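Local coordinates for OBCA, Oxalate Biosynthetic Component A (Burkholderia glumae, PDB 4NNB), which is a bacterial protein of two parts, an N-terminal domain and a TIM-barrel domain assigned by sequence to the beta-keto acid cleavage enzyme family, at residues D417-A422 with Q455-D460. Sequence-based numbering, arbitrary orientation.
Sequences DSHRRA and QNLLVD
His419 and Asp460 join two outer helices of the TIM-barrel domain, 416-440 and 458-465, through a His-carboxylate hydrogen bond. NE2 of His419 gives its proton to OD2 of Asp460 over 2.8 Å, and the bond is nearly straight, with an angle of 165° at the hydrogen. The oxygen sits in the imidazole plane and is met almost along its C-O direction, while the ring and carboxylate planes are turned 72° apart. CG of His419 stands anti to the backbone N (chi1 177°), beside the carbonyl carbon, and the ring beyond it reaches segment 455-460. The second carboxylate oxygen, OD1 of Asp460, forms a salt bridge with Arg509, so Asp460 is gripped from two parts of the chain; both partners would probably stabilise its negative charge.

A polar approach without a conventional hydrogen bond comes next to it: the carbonyl O of Asn456 lies at the ring edge, 3.3 Å from CE1 of His419, the polarised carbon between the two ring nitrogens.

The apolar part rests on Leu457, whose side chain also packs on Ile407 and Leu411, so this leucine touches helix 401-413 as well as helix 416-440. One methyl, CD2, carries its share of the interface, lying 4.0 Å from CE1 of His419 in an oblique approach and 3.9 Å from CB of Ala422.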
loop_
_atom_site.group_PDB
_atom_site.type_symbol
_atom_site.label_atom_id
_atom_site.label_comp_id
_atom_site.label_asym_id
_atom_site.label_seq_id
_atom_site.Cartn_x
_atom_site.Cartn_y
_atom_site.Cartn_z
ATOM N N ASP A 417 -13.053 24.572 2.695
ATOM C CA ASP A 417 -14.473 24.302 2.905
ATOM C C ASP A 417 -14.828 22.875 2.481
ATOM O O ASP A 417 -15.522 22.151 3.205
ATOM C CB ASP A 417 -15.344 25.287 2.118
ATOM C CG ASP A 417 -15.575 26.592 2.857
ATOM O OD1 ASP A 417 -15.262 26.662 4.063
ATOM O OD2 ASP A 417 -16.090 27.542 2.227
ATOM N N SER A 418 -14.368 22.491 1.293
ATOM C CA SER A 418 -14.636 21.161 0.759
ATOM C C SER A 418 -14.045 20.080 1.647
ATOM O O SER A 418 -14.695 19.065 1.905
ATOM C CB SER A 418 -14.090 21.025 -0.658
ATOM O OG SER A 418 -14.984 21.585 -1.600
ATOM N N HIS A 419 -12.817 20.292 2.109
ATOM C CA HIS A 419 -12.194 19.353 3.030
ATOM C C HIS A 419 -13.099 19.152 4.240
ATOM O O HIS A 419 -13.330 18.021 4.675
ATOM C CB HIS A 419 -10.811 19.839 3.471
ATOM C CG HIS A 419 -10.147 18.949 4.481
ATOM N ND1 HIS A 419 -9.306 17.915 4.128
ATOM C CD2 HIS A 419 -10.201 18.948 5.834
ATOM C CE1 HIS A 419 -8.870 17.315 5.223
ATOM N NE2 HIS A 419 -9.396 17.923 6.270
ATOM N N ARG A 420 -13.635 20.247 4.772
ATOM C CA ARG A 420 -14.477 20.148 5.962
ATOM C C ARG A 420 -15.789 19.400 5.694
ATOM O O ARG A 420 -16.237 18.623 6.539
ATOM C CB ARG A 420 -14.706 21.520 6.609
ATOM C CG ARG A 420 -13.744 21.792 7.763
ATOM C CD ARG A 420 -14.020 23.119 8.462
ATOM N NE ARG A 420 -13.313 24.234 7.834
ATOM C CZ ARG A 420 -13.874 25.101 6.997
ATOM N NH1 ARG A 420 -15.160 24.993 6.691
ATOM N NH2 ARG A 420 -13.154 26.079 6.468
ATOM N N ARG A 421 -16.389 19.612 4.524
ATOM C CA ARG A 421 -17.572 18.844 4.145
ATOM C C ARG A 421 -17.214 17.358 4.032
ATOM O O ARG A 421 -17.960 16.498 4.502
ATOM C CB ARG A 421 -18.203 19.355 2.837
ATOM C CG ARG A 421 -18.795 20.777 2.924
ATOM C CD ARG A 421 -19.993 21.004 1.971
ATOM N NE ARG A 421 -19.647 20.982 0.545
ATOM C CZ ARG A 421 -19.081 21.996 -0.109
ATOM N NH1 ARG A 421 -18.776 23.119 0.533
ATOM N NH2 ARG A 421 -18.808 21.887 -1.405
ATOM N N ALA A 422 -16.059 17.067 3.432
ATOM C CA ALA A 422 -15.610 15.684 3.256
ATOM C C ALA A 422 -15.451 14.964 4.599
ATOM O O ALA A 422 -15.928 13.842 4.756
ATOM C CB ALA A 422 -14.313 15.637 2.459
ATOM N N GLN A 455 -6.188 10.079 2.191
ATOM C CA GLN A 455 -5.503 10.140 3.482
ATOM C C GLN A 455 -5.397 11.515 4.148
ATOM O O GLN A 455 -5.044 11.593 5.316
ATOM C CB GLN A 455 -4.133 9.448 3.420
ATOM C CG GLN A 455 -4.244 7.911 3.430
ATOM C CD GLN A 455 -2.897 7.224 3.380
ATOM O OE1 GLN A 455 -1.870 7.861 3.151
ATOM N NE2 GLN A 455 -2.892 5.920 3.596
ATOM N N ASN A 456 -5.714 12.593 3.435
ATOM C CA ASN A 456 -5.714 13.907 4.093
ATOM C C ASN A 456 -6.801 13.977 5.167
ATOM O O ASN A 456 -6.772 14.837 6.032
ATOM C CB ASN A 456 -5.870 15.055 3.088
ATOM C CG ASN A 456 -4.655 15.213 2.180
ATOM O OD1 ASN A 456 -3.563 14.764 2.511
ATOM N ND2 ASN A 456 -4.848 15.853 1.029
ATOM N N LEU A 457 -7.750 13.049 5.099
ATOM C CA LEU A 457 -8.853 12.966 6.049
ATOM C C LEU A 457 -8.479 12.221 7.320
ATOM O O LEU A 457 -9.180 12.337 8.326
ATOM C CB LEU A 457 -10.039 12.238 5.404
ATOM C CG LEU A 457 -10.648 12.843 4.147
ATOM C CD1 LEU A 457 -11.692 11.910 3.566
ATOM C CD2 LEU A 457 -11.265 14.199 4.473
ATOM N N LEU A 458 -7.391 11.449 7.275
ATOM C CA LEU A 458 -7.068 10.490 8.343
ATOM C C LEU A 458 -7.136 11.043 9.754
ATOM O O LEU A 458 -7.832 10.493 10.611
ATOM C CB LEU A 458 -5.677 9.893 8.144
ATOM C CG LEU A 458 -5.551 8.554 7.435
ATOM C CD1 LEU A 458 -4.080 8.158 7.429
ATOM C CD2 LEU A 458 -6.423 7.474 8.096
ATOM N N VAL A 459 -6.388 12.113 10.007
ATOM C CA VAL A 459 -6.322 12.663 11.352
ATOM C C VAL A 459 -7.642 13.297 11.799
ATOM O O VAL A 459 -8.080 13.053 12.921
ATOM C CB VAL A 459 -5.145 13.643 11.512
ATOM C CG1 VAL A 459 -5.198 14.333 12.876
ATOM C CG2 VAL A 459 -3.838 12.894 11.344
ATOM N N ASP A 460 -8.278 14.089 10.938
ATOM C CA ASP A 460 -9.534 14.732 11.324
ATOM C C ASP A 460 -10.604 13.684 11.648
ATOM O O ASP A 460 -11.297 13.789 12.664
ATOM C CB ASP A 460 -10.053 15.658 10.227
ATOM C CG ASP A 460 -9.267 16.959 10.130
ATOM O OD1 ASP A 460 -8.655 17.381 11.133
ATOM O OD2 ASP A 460 -9.266 17.554 9.037
#